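Local coordinates for protein SusD homolog (Bacteroides ovatus, PDB 4F53) that probably binds glycans, perhaps mucin O-glycans, as a SusD-family outer-membrane lipoprotein, at residues 65-70 against 312-317; 254-259 against 321-326; 284-289 against 298-303; 303-308 against 316-321. All coordinates share one frame; numbering follows the deposited sequence.

Contact 1. Residues 65-70 against 312-317; sequences SNLGTG and GQYNSW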
loop_
_atom_site.group_PDB
_atom_site.type_symbol
_atom_site.label_atom_id
_atom_site.label_comp_id
_atom_site.label_asym_id
_atom_site.label_seq_id
_atom_site.Cartn_x
_atom_site.Cartn_y
_atom_site.Cartn_z
ATOM N N SER A 65 4.792 9.656 15.482
ATOM C CA SER A 65 4.833 10.827 16.378
ATOM C C SER A 65 4.638 10.414 17.852
ATOM O O SER A 65 4.049 11.155 18.632
ATOM C CB SER A 65 3.771 11.843 15.966
ATOM O OG SER A 65 2.486 11.249 15.979
ATOM N N ASN A 66 5.106 9.222 18.217
ATOM C CA ASN A 66 5.027 8.748 19.587
ATOM C C ASN A 66 6.229 9.345 20.358
ATOM O O ASN A 66 7.388 9.109 19.994
ATOM C CB ASN A 66 5.003 7.212 19.625
ATOM C CG ASN A 66 4.949 6.631 21.012
ATOM O OD1 ASN A 66 5.919 6.662 21.752
ATOM N ND2 ASN A 66 3.821 6.078 21.390
ATOM N N LEU A 67 5.940 10.134 21.400
ATOM C CA LEU A 67 6.966 10.840 22.175
ATOM C C LEU A 67 7.463 10.031 23.389
ATOM O O LEU A 67 8.285 10.528 24.151
ATOM C CB LEU A 67 6.428 12.219 22.633
ATOM C CG LEU A 67 5.714 13.081 21.575
ATOM C CD1 LEU A 67 5.130 14.348 22.196
ATOM C CD2 LEU A 67 6.622 13.397 20.388
ATOM N N GLY A 68 6.994 8.793 23.530
ATOM C CA GLY A 68 7.380 7.910 24.624
ATOM C C GLY A 68 8.737 7.241 24.466
ATOM O O GLY A 68 9.431 7.411 23.450
ATOM N N THR A 69 9.101 6.453 25.488
ATOM C CA THR A 69 10.351 5.685 25.563
ATOM C C THR A 69 10.087 4.162 25.531
ATOM O O THR A 69 11.039 3.384 25.581
ATOM C CB THR A 69 11.133 6.071 26.849
ATOM O OG1 THR A 69 10.235 6.082 27.973
ATOM C CG2 THR A 69 11.868 7.409 26.710
ATOM N N GLY A 70 8.815 3.770 25.442
ATOM C CA GLY A 70 8.370 2.378 25.409
ATOM C C GLY A 70 8.767 1.579 24.183
ATOM O O GLY A 70 8.927 0.359 24.277
ATOM N N GLY A 312 12.831 8.874 20.950
ATOM C CA GLY A 312 13.493 9.642 21.996
ATOM C C GLY A 312 14.122 10.932 21.506
ATOM O O GLY A 312 14.693 11.667 22.307
ATOM N N GLN A 313 14.030 11.230 20.195
ATOM C CA GLN A 313 14.664 12.416 19.600
ATOM C C GLN A 313 13.670 13.316 18.876
ATOM O O GLN A 313 14.008 13.945 17.874
ATOM C CB GLN A 313 15.794 11.993 18.651
ATOM C CG GLN A 313 16.953 11.365 19.414
ATOM C CD GLN A 313 18.105 10.936 18.556
ATOM O OE1 GLN A 313 18.037 10.885 17.325
ATOM N NE2 GLN A 313 19.201 10.593 19.201
ATOM N N TYR A 314 12.448 13.397 19.410
ATOM C CA TYR A 314 11.384 14.241 18.862
ATOM C C TYR A 314 11.341 15.572 19.546
ATOM O O TYR A 314 11.534 15.640 20.769
ATOM C CB TYR A 314 10.020 13.580 19.074
ATOM C CG TYR A 314 9.721 12.430 18.149
ATOM C CD1 TYR A 314 10.092 11.125 18.482
ATOM C CD2 TYR A 314 9.018 12.628 16.970
ATOM C CE1 TYR A 314 9.816 10.058 17.628
ATOM C CE2 TYR A 314 8.734 11.571 16.112
ATOM C CZ TYR A 314 9.129 10.288 16.450
ATOM O OH TYR A 314 8.822 9.254 15.629
ATOM N N ASN A 315 10.996 16.626 18.789
ATOM C CA ASN A 315 10.715 17.924 19.402
ATOM C C ASN A 315 9.390 17.734 20.163
ATOM O O ASN A 315 8.519 17.019 19.648
ATOM C CB ASN A 315 10.621 19.002 18.326
ATOM C CG ASN A 315 11.949 19.562 17.891
ATOM O OD1 ASN A 315 12.881 19.737 18.686
ATOM N ND2 ASN A 315 12.037 19.919 16.626
ATOM N N SER A 316 9.255 18.269 21.387
ATOM C CA SER A 316 8.045 18.055 22.217
ATOM C C SER A 316 6.724 18.548 21.581
ATOM O O SER A 316 5.662 18.136 22.051
ATOM C CB SER A 316 8.198 18.683 23.600
ATOM O OG SER A 316 8.269 20.095 23.515
ATOM N N TRP A 317 6.779 19.408 20.546
ATOM C CA TRP A 317 5.562 19.923 19.904
ATOM C C TRP A 317 5.218 19.204 18.601
ATOM O O TRP A 317 4.296 19.634 17.907
ATOM C CB TRP A 317 5.662 21.443 19.651
ATOM C CG TRP A 317 5.849 22.278 20.890
ATOM C CD1 TRP A 317 5.706 21.878 22.186
ATOM C CD2 TRP A 317 6.212 23.661 20.934
ATOM N NE1 TRP A 317 6.015 22.904 23.034
ATOM C CE2 TRP A 317 6.311 24.022 22.294
ATOM C CE3 TRP A 317 6.446 24.640 19.954
ATOM C CZ2 TRP A 317 6.644 25.324 22.704
ATOM C CZ3 TRP A 317 6.797 25.922 20.358
ATOM C CH2 TRP A 317 6.895 26.255 21.717
HETATM O O HOH W 1 7.344 7.484 17.164
HETATM O O HOH W 2 9.939 9.122 21.223
#

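Contact 2. Residues 254-259 against 321-326; sequences FMVLWS and SSCMKV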
loop_
_atom_site.group_PDB
_atom_site.type_symbol
_atom_site.label_atom_id
_atom_site.label_comp_id
_atom_site.label_asym_id
_atom_site.label_seq_id
_atom_site.Cartn_x
_atom_site.Cartn_y
_atom_site.Cartn_z
ATOM N N PHE A 254 -4.920 5.798 15.510
ATOM C CA PHE A 254 -3.500 6.116 15.254
ATOM C C PHE A 254 -3.252 7.592 15.174
ATOM O O PHE A 254 -2.300 8.078 15.782
ATOM C CB PHE A 254 -2.955 5.455 13.978
ATOM C CG PHE A 254 -3.345 4.014 13.755
ATOM C CD1 PHE A 254 -3.534 3.150 14.834
ATOM C CD2 PHE A 254 -3.501 3.514 12.464
ATOM C CE1 PHE A 254 -3.951 1.833 14.628
ATOM C CE2 PHE A 254 -3.874 2.186 12.257
ATOM C CZ PHE A 254 -4.104 1.357 13.342
HETATM N N MSE A 255 -4.122 8.301 14.453
HETATM C CA MSE A 255 -3.945 9.721 14.234
HETATM C C MSE A 255 -4.607 10.597 15.313
HETATM O O MSE A 255 -3.927 11.375 15.986
HETATM C CB MSE A 255 -4.501 10.083 12.832
HETATM C CG MSE A 255 -3.752 9.383 11.672
HETATM SE SE MSE A 255 -2.235 10.485 11.105
HETATM C CE MSE A 255 -1.642 9.539 9.543
ATOM N N VAL A 256 -5.931 10.508 15.444
ATOM C CA VAL A 256 -6.684 11.429 16.286
ATOM C C VAL A 256 -6.625 11.073 17.779
ATOM O O VAL A 256 -6.172 11.909 18.565
ATOM C CB VAL A 256 -8.152 11.601 15.786
ATOM C CG1 VAL A 256 -8.878 12.653 16.608
ATOM C CG2 VAL A 256 -8.189 11.976 14.305
ATOM N N LEU A 257 -7.081 9.881 18.170
ATOM C CA LEU A 257 -7.130 9.513 19.582
ATOM C C LEU A 257 -5.747 9.341 20.237
ATOM O O LEU A 257 -5.506 9.948 21.281
ATOM C CB LEU A 257 -7.958 8.233 19.787
ATOM C CG LEU A 257 -8.490 7.995 21.206
ATOM C CD1 LEU A 257 -9.540 9.020 21.562
ATOM C CD2 LEU A 257 -9.092 6.611 21.328
ATOM N N TRP A 258 -4.870 8.492 19.679
ATOM C CA TRP A 258 -3.580 8.211 20.325
ATOM C C TRP A 258 -2.476 9.167 19.930
ATOM O O TRP A 258 -1.516 9.296 20.685
ATOM C CB TRP A 258 -3.120 6.787 20.032
ATOM C CG TRP A 258 -4.127 5.718 20.335
ATOM C CD1 TRP A 258 -5.127 5.761 21.264
ATOM C CD2 TRP A 258 -4.137 4.392 19.796
ATOM N NE1 TRP A 258 -5.820 4.573 21.269
ATOM C CE2 TRP A 258 -5.222 3.707 20.391
ATOM C CE3 TRP A 258 -3.359 3.729 18.837
ATOM C CZ2 TRP A 258 -5.532 2.380 20.072
ATOM C CZ3 TRP A 258 -3.678 2.424 18.513
ATOM C CH2 TRP A 258 -4.751 1.761 19.130
ATOM N N SER A 259 -2.571 9.800 18.740
ATOM C CA SER A 259 -1.554 10.713 18.203
ATOM C C SER A 259 -0.181 10.001 18.075
ATOM O O SER A 259 0.869 10.622 18.240
ATOM C CB SER A 259 -1.457 11.997 19.035
ATOM O OG SER A 259 -2.643 12.761 18.916
ATOM N N SER A 321 1.918 18.756 14.282
ATOM C CA SER A 321 2.007 18.512 12.828
ATOM C C SER A 321 0.641 18.125 12.283
ATOM O O SER A 321 -0.191 17.624 13.046
ATOM C CB SER A 321 3.019 17.406 12.522
ATOM O OG SER A 321 4.296 17.749 13.034
ATOM N N SER A 322 0.410 18.345 10.974
ATOM C CA SER A 322 -0.846 17.992 10.287
ATOM C C SER A 322 -1.241 16.549 10.582
ATOM O O SER A 322 -0.401 15.643 10.580
ATOM C CB SER A 322 -0.737 18.213 8.781
ATOM O OG SER A 322 -0.884 19.593 8.480
ATOM N N CYS A 323 -2.526 16.375 10.900
ATOM C CA CYS A 323 -3.154 15.117 11.279
ATOM C C CYS A 323 -4.219 14.749 10.255
ATOM O O CYS A 323 -4.939 15.621 9.760
ATOM C CB CYS A 323 -3.753 15.258 12.677
ATOM S SG CYS A 323 -4.405 13.716 13.369
HETATM N N MSE A 324 -4.343 13.438 9.970
HETATM C CA MSE A 324 -5.350 12.913 9.036
HETATM C C MSE A 324 -6.736 13.335 9.472
HETATM O O MSE A 324 -7.015 13.394 10.674
HETATM C CB MSE A 324 -5.248 11.376 8.988
HETATM C CG MSE A 324 -6.108 10.685 7.940
HETATM SE SE MSE A 324 -5.663 8.769 7.946
HETATM C CE MSE A 324 -7.058 8.120 6.743
ATOM N N LYS A 325 -7.590 13.658 8.494
ATOM C CA LYS A 325 -9.010 13.972 8.706
ATOM C C LYS A 325 -9.696 12.629 8.683
ATOM O O LYS A 325 -9.681 11.967 7.642
ATOM C CB LYS A 325 -9.526 14.931 7.608
ATOM C CG LYS A 325 -10.649 15.842 8.059
ATOM C CD LYS A 325 -10.988 16.913 7.023
ATOM C CE LYS A 325 -9.956 18.021 7.001
ATOM N NZ LYS A 325 -10.536 19.330 6.568
ATOM N N VAL A 326 -10.159 12.132 9.832
ATOM C CA VAL A 326 -10.719 10.763 9.875
ATOM C C VAL A 326 -11.637 10.595 11.064
ATOM O O VAL A 326 -11.334 11.113 12.142
ATOM C CB VAL A 326 -9.571 9.681 9.867
ATOM C CG1 VAL A 326 -8.602 9.836 11.049
ATOM C CG2 VAL A 326 -10.101 8.242 9.746
#

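Contact 3. Residues 284-289 against 298-303; sequences DKSTFG and GEESYV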
loop_
_atom_site.group_PDB
_atom_site.type_symbol
_atom_site.label_atom_id
_atom_site.label_comp_id
_atom_site.label_asym_id
_atom_site.label_seq_id
_atom_site.Cartn_x
_atom_site.Cartn_y
_atom_site.Cartn_z
ATOM N N ASP A 284 -5.689 17.933 8.182
ATOM C CA ASP A 284 -5.910 19.260 8.725
ATOM C C ASP A 284 -4.633 20.068 8.791
ATOM O O ASP A 284 -3.541 19.527 8.701
ATOM C CB ASP A 284 -6.492 19.141 10.144
ATOM C CG ASP A 284 -7.958 18.754 10.203
ATOM O OD1 ASP A 284 -8.757 19.373 9.490
ATOM O OD2 ASP A 284 -8.316 17.927 11.065
ATOM N N LYS A 285 -4.779 21.379 9.002
ATOM C CA LYS A 285 -3.640 22.257 9.227
ATOM C C LYS A 285 -3.057 21.928 10.615
ATOM O O LYS A 285 -3.703 21.273 11.453
ATOM C CB LYS A 285 -4.041 23.735 9.103
ATOM C CG LYS A 285 -4.486 24.095 7.690
ATOM C CD LYS A 285 -4.411 25.574 7.441
ATOM C CE LYS A 285 -5.025 25.921 6.107
ATOM N NZ LYS A 285 -5.076 27.389 5.895
ATOM N N SER A 286 -1.813 22.314 10.812
ATOM C CA SER A 286 -1.063 22.103 12.049
ATOM C C SER A 286 -1.764 22.767 13.256
ATOM O O SER A 286 -2.557 23.687 13.079
ATOM C CB SER A 286 0.349 22.648 11.878
ATOM O OG SER A 286 0.301 24.033 11.580
ATOM N N THR A 287 -1.498 22.266 14.477
ATOM C CA THR A 287 -2.105 22.768 15.715
ATOM C C THR A 287 -0.982 23.031 16.746
ATOM O O THR A 287 -1.087 22.633 17.916
ATOM C CB THR A 287 -3.154 21.741 16.234
ATOM O OG1 THR A 287 -2.466 20.535 16.544
ATOM C CG2 THR A 287 -4.269 21.429 15.223
ATOM N N PHE A 288 0.126 23.651 16.285
ATOM C CA PHE A 288 1.285 23.941 17.129
ATOM C C PHE A 288 0.931 24.891 18.290
ATOM O O PHE A 288 1.462 24.720 19.383
ATOM C CB PHE A 288 2.451 24.492 16.304
ATOM C CG PHE A 288 3.050 23.479 15.361
ATOM C CD1 PHE A 288 3.592 22.295 15.841
ATOM C CD2 PHE A 288 3.076 23.709 13.990
ATOM C CE1 PHE A 288 4.153 21.365 14.972
ATOM C CE2 PHE A 288 3.641 22.778 13.125
ATOM C CZ PHE A 288 4.172 21.612 13.622
ATOM N N GLY A 289 0.029 25.843 18.052
ATOM C CA GLY A 289 -0.427 26.769 19.077
ATOM C C GLY A 289 -1.118 26.072 20.234
ATOM O O GLY A 289 -0.893 26.421 21.393
ATOM N N GLY A 298 5.301 30.762 15.215
ATOM C CA GLY A 298 5.078 30.638 13.780
ATOM C C GLY A 298 3.612 30.713 13.389
ATOM O O GLY A 298 2.762 31.159 14.165
ATOM N N GLU A 299 3.320 30.244 12.181
ATOM C CA GLU A 299 1.980 30.190 11.599
ATOM C C GLU A 299 1.520 28.737 11.473
ATOM O O GLU A 299 2.354 27.824 11.463
ATOM C CB GLU A 299 1.979 30.859 10.207
ATOM C CG GLU A 299 2.440 32.318 10.206
ATOM C CD GLU A 299 3.689 32.679 9.407
ATOM O OE1 GLU A 299 4.106 31.890 8.524
ATOM O OE2 GLU A 299 4.245 33.773 9.664
ATOM N N GLU A 300 0.203 28.518 11.382
ATOM C CA GLU A 300 -0.353 27.176 11.146
ATOM C C GLU A 300 -0.515 26.974 9.648
ATOM O O GLU A 300 -0.872 27.917 8.946
ATOM C CB GLU A 300 -1.689 26.943 11.885
ATOM C CG GLU A 300 -1.648 27.234 13.387
ATOM C CD GLU A 300 -0.823 26.384 14.342
ATOM O OE1 GLU A 300 -0.096 25.471 13.889
ATOM O OE2 GLU A 300 -0.906 26.648 15.565
ATOM N N SER A 301 -0.208 25.757 9.148
ATOM C CA SER A 301 -0.317 25.430 7.717
ATOM C C SER A 301 -0.450 23.947 7.529
ATOM O O SER A 301 -0.446 23.206 8.510
ATOM C CB SER A 301 0.924 25.930 6.977
ATOM O OG SER A 301 2.093 25.332 7.513
ATOM N N TYR A 302 -0.524 23.498 6.281
ATOM C CA TYR A 302 -0.475 22.061 5.975
ATOM C C TYR A 302 0.987 21.671 6.018
ATOM O O TYR A 302 1.760 22.099 5.151
ATOM C CB TYR A 302 -1.109 21.737 4.627
ATOM C CG TYR A 302 -2.599 21.958 4.604
ATOM C CD1 TYR A 302 -3.459 21.133 5.334
ATOM C CD2 TYR A 302 -3.164 22.954 3.813
ATOM C CE1 TYR A 302 -4.845 21.288 5.264
ATOM C CE2 TYR A 302 -4.553 23.098 3.714
ATOM C CZ TYR A 302 -5.384 22.268 4.453
ATOM O OH TYR A 302 -6.746 22.430 4.415
ATOM N N VAL A 303 1.402 20.987 7.100
ATOM C CA VAL A 303 2.804 20.649 7.274
ATOM C C VAL A 303 2.922 19.342 8.073
ATOM O O VAL A 303 2.432 19.228 9.197
ATOM C CB VAL A 303 3.629 21.822 7.876
ATOM C CG1 VAL A 303 3.110 22.277 9.257
ATOM C CG2 VAL A 303 5.126 21.498 7.894
#

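Contact 4. Residues 303-308 against 316-321; sequences VGLRRG and SWSQGS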
loop_
_atom_site.group_PDB
_atom_site.type_symbol
_atom_site.label_atom_id
_atom_site.label_comp_id
_atom_site.label_asym_id
_atom_site.label_seq_id
_atom_site.Cartn_x
_atom_site.Cartn_y
_atom_site.Cartn_z
ATOM N N VAL A 303 1.402 20.987 7.100
ATOM C CA VAL A 303 2.804 20.649 7.274
ATOM C C VAL A 303 2.922 19.342 8.073
ATOM O O VAL A 303 2.432 19.228 9.197
ATOM C CB VAL A 303 3.629 21.822 7.876
ATOM C CG1 VAL A 303 3.110 22.277 9.257
ATOM C CG2 VAL A 303 5.126 21.498 7.894
ATOM N N GLY A 304 3.553 18.363 7.449
ATOM C CA GLY A 304 3.742 17.053 8.038
ATOM C C GLY A 304 4.970 16.970 8.906
ATOM O O GLY A 304 5.728 17.937 9.040
ATOM N N LEU A 305 5.164 15.810 9.507
ATOM C CA LEU A 305 6.320 15.553 10.348
ATOM C C LEU A 305 7.336 14.695 9.551
ATOM O O LEU A 305 6.950 13.899 8.695
ATOM C CB LEU A 305 5.819 14.834 11.620
ATOM C CG LEU A 305 6.809 14.468 12.713
ATOM C CD1 LEU A 305 7.378 15.711 13.384
ATOM C CD2 LEU A 305 6.142 13.580 13.728
ATOM N N ARG A 306 8.629 14.890 9.812
ATOM C CA ARG A 306 9.678 14.134 9.161
ATOM C C ARG A 306 9.563 12.643 9.542
ATOM O O ARG A 306 9.357 12.318 10.724
ATOM C CB ARG A 306 11.057 14.698 9.568
ATOM C CG ARG A 306 12.256 14.071 8.852
ATOM C CD ARG A 306 12.377 14.529 7.401
ATOM N NE ARG A 306 13.458 13.821 6.718
ATOM C CZ ARG A 306 14.711 14.250 6.660
ATOM N NH1 ARG A 306 15.051 15.409 7.216
ATOM N NH2 ARG A 306 15.635 13.523 6.060
ATOM N N ARG A 307 9.641 11.753 8.536
ATOM C CA ARG A 307 9.617 10.305 8.777
ATOM C C ARG A 307 11.001 9.859 9.228
ATOM O O ARG A 307 11.999 10.445 8.790
ATOM C CB ARG A 307 9.200 9.526 7.521
ATOM C CG ARG A 307 7.785 9.785 7.019
ATOM C CD ARG A 307 7.537 9.058 5.698
ATOM N NE ARG A 307 8.420 9.601 4.659
ATOM C CZ ARG A 307 9.433 8.951 4.110
ATOM N NH1 ARG A 307 9.627 7.664 4.376
ATOM N NH2 ARG A 307 10.233 9.566 3.254
ATOM N N GLY A 308 11.058 8.827 10.067
ATOM C CA GLY A 308 12.323 8.279 10.524
ATOM C C GLY A 308 13.022 9.034 11.635
ATOM O O GLY A 308 14.239 8.905 11.780
ATOM N N SER A 316 9.255 18.269 21.387
ATOM C CA SER A 316 8.045 18.055 22.217
ATOM C C SER A 316 6.724 18.548 21.581
ATOM O O SER A 316 5.662 18.136 22.051
ATOM C CB SER A 316 8.198 18.683 23.600
ATOM O OG SER A 316 8.269 20.095 23.515
ATOM N N TRP A 317 6.779 19.408 20.546
ATOM C CA TRP A 317 5.562 19.923 19.904
ATOM C C TRP A 317 5.218 19.204 18.601
ATOM O O TRP A 317 4.296 19.634 17.907
ATOM C CB TRP A 317 5.662 21.443 19.651
ATOM C CG TRP A 317 5.849 22.278 20.890
ATOM C CD1 TRP A 317 5.706 21.878 22.186
ATOM C CD2 TRP A 317 6.212 23.661 20.934
ATOM N NE1 TRP A 317 6.015 22.904 23.034
ATOM C CE2 TRP A 317 6.311 24.022 22.294
ATOM C CE3 TRP A 317 6.446 24.640 19.954
ATOM C CZ2 TRP A 317 6.644 25.324 22.704
ATOM C CZ3 TRP A 317 6.797 25.922 20.358
ATOM C CH2 TRP A 317 6.895 26.255 21.717
ATOM N N SER A 318 5.902 18.073 18.308
ATOM C CA SER A 318 5.738 17.251 17.093
ATOM C C SER A 318 4.303 16.828 16.770
ATOM O O SER A 318 3.979 16.679 15.588
ATOM C CB SER A 318 6.599 15.994 17.170
ATOM O OG SER A 318 7.960 16.368 17.149
ATOM N N GLN A 319 3.443 16.632 17.784
ATOM C CA GLN A 319 2.061 16.192 17.509
ATOM C C GLN A 319 1.186 17.371 17.019
ATOM O O GLN A 319 0.079 17.143 16.559
ATOM C CB GLN A 319 1.452 15.449 18.695
ATOM C CG GLN A 319 2.241 14.174 19.043
ATOM C CD GLN A 319 1.741 13.446 20.270
ATOM O OE1 GLN A 319 0.940 13.957 21.054
ATOM N NE2 GLN A 319 2.175 12.214 20.442
ATOM N N GLY A 320 1.752 18.581 16.991
ATOM C CA GLY A 320 1.126 19.756 16.406
ATOM C C GLY A 320 1.147 19.699 14.878
ATOM O O GLY A 320 0.473 20.491 14.226
ATOM N N SER A 321 1.918 18.756 14.282
ATOM C CA SER A 321 2.007 18.512 12.828
ATOM C C SER A 321 0.641 18.125 12.283
ATOM O O SER A 321 -0.191 17.624 13.046
ATOM C CB SER A 321 3.019 17.406 12.522
ATOM O OG SER A 321 4.296 17.749 13.034
HETATM O O HOH W 3 6.093 19.263 11.533
#

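Contact 1. Residues 65-70 against 312-317
Tyr314 and Leu67 carry this contact. Tyr314 starts out toward 65-70, and its ring lies beside the backbone of Ser65 and Asn66. Leu67 CD2 packs 3.6 Å from Tyr314 CB, and the two side chains cross obliquely. Further along the ring, Tyr314 CE1 lies 3.5 Å from Asn66 O, a van der Waals contact. Ser65 CA sits near Tyr314 CE2. The other methyl of the leucine, Leu67 CD1, touches Ser316 O at 3.8 Å.

The polar links run through water. One water accepts from Asn66 N and lies 2.8 Å from Tyr314 OH. A second donates to Asn66 O and Gly68 O and accepts from Gly312 N at 2.9 Å. Three backbone atoms therefore fix its place.

An Asx turn shapes residues 66-68. Gly68 N donates to Asn66 OD1 at 3.0 Å, from above the carbonyl plane. The amide's other end, Asn66 ND2, bonds Asp260 OD1, while Ser65 OG bonds Ser259 O. Both of these partners lie between helix 250-257 and strand 261-263. The contact thus joins the loop that follows strand 62-64, the antiparallel partner of 261-263, to the long irregular segment between helix 288-291 and strand 332-335.

Contact 2. Residues 254-259 against 321-326
The Phe254 ring meets Trp258 CZ3 at its edge, in plane, and packs edge-to-face with Trp251. Phe254 also touches helix 44-58 through Ser47, Gln48 and Cys52. Phe254 and Trp251 lie on helix 250-257 of this SusD-family, TPR-like fold; Trp258 follows it. The contact with 321-326 is made by the two residues after Phe254, Met255 and Val256. Residues 254-257 form a wider pi-type turn.

Met255 and Met324 are both selenomethionine. Met255 bends at chi2 (-89°) and lies roughly perpendicular to Met324. Met255 CG rests 3.7 Å from Met324 CB, with Met255 SE at 3.8 Å from the same carbon. Beyond CB, Met324 is extended and leads away towards Phe439 and Pro440. Val256 and Val326 lie side by side, pointing opposite ways, with Val256 CG2 3.9 Å from Val326 CG1. The side-chain packing is mainly apolar and ties the helix end to an irregular segment.

Cys323 SG packs beside Met255 and, more loosely, Val256. The sulfur is anti to the backbone N (chi1 -173°), which sets Cys323 SG 3.7 Å from Met255 CB. The same Cys323 SG is 3.5 Å from Met255 O, a carbonyl that accepts a hydrogen bond from Arg262 NH1.

Contact 3. Residues 284-289 against 298-303
Glu300 CG is anti to the carbonyl carbon (chi1 -53°), and the chain bends at chi2 (-67°), which swings the carboxylate onto 284-289. Ser286 OG takes the crowded position between its backbone N and carbonyl carbon (chi1 60°) and so faces that acid.

Glu300 OE1 accepts twice. Ser286 OG donates to its anti lone pair at 2.7 Å, and Phe288 N to its syn lone pair at 3.0 Å. Glu300 OE2 takes Gly289 N on its syn lone pair at 2.8 Å. Ser286 OG also accepts from Ser301 N at 3.0 Å, so this hydroxyl is held from two sides. Ser286 N donates to Ser301 O at 2.8 Å in a nearly straight bond. An alanine in place of Glu300 would remove all three carboxylate bonds and would probably loosen the start of helix 288-291.

At the other end, Lys285 CG makes a CH-pi contact over one face of the Tyr302 ring, 3.8 Å from its centroid. Back near the acid, Val303 CG1 lies 3.9 Å from Phe288 CE2, at the ring edge.

The helix end would probably favour the ionised carboxylate. Glu300 thus binds the first N-H groups of helix 288-291 from a neighbouring loop.

Contact 4. Residues 303-308 against 316-321
Residues 303-305 run in extended backbone conformation, though not as part of a regular strand. Opposite them, 318-320 form a short 3-10 segment. Gly320 N donates to Trp317 O at 2.9 Å, and Ser321 N to Ser318 O at 3.2 Å. At Ser321 the chain leaves the turn and becomes extended. The two backbones come nearest at Gly304 and Ser321, where Val303 O lies 3.7 Å from Ser321 CA.

Ser321 OG is anti to its carbonyl carbon (chi1 -58°), which folds the hydroxyl back over the turn. Ser321 OG donates to Ser318 O at 2.8 Å, in the carbonyl plane and on a lone pair. Ser318 O therefore takes two donors from one residue, Ser321 N and Ser321 OG. A water donates to Ser321 OG and also to Gly304 O, bridging the two segments.

This turn lies in the long irregular segment of the SusD fold between helix 288-291 and strand 332-335. Val303 is backbone-bonded to Ser322, just past the turn. Leu305 is bonded likewise to Ile263 and Ala265.

An alanine in place of Ser321 would remove the hydroxyl, and would probably loosen the turn and break the water bridge to Gly304 O.

Leu305 points at the turn, with CG anti to the backbone N (chi1 -178°). Leu305 CB is 3.6 Å from Ser321 OG. One methyl, Leu305 CD1, comes 3.7 Å from Ser321 OG and 3.9 Å from Ser318 OG. Ser318 OG in turn bonds Asn315 O.

In the fold
All four contacts use the irregular segment that follows helix 288-291, and they lie on one side of the chain's centre. Contact 4 is buried. Contacts 1 and 2 are partly buried, and contact 3 is at the surface. Their chemistry also differs. Contact 3 is the one with direct hydrogen bonds between its segments. Contact 2 is apolar side-chain packing, while contacts 1 and 4 combine packing with water bridges. Contacts 3 and 4 share Val303 and are joined by Thr287 N to Gly320 O. Contacts 1 and 4 share Ser316 and Trp317, and Ser65 O bonds Gln319 NE2. Ser321 belongs to both contacts 2 and 4.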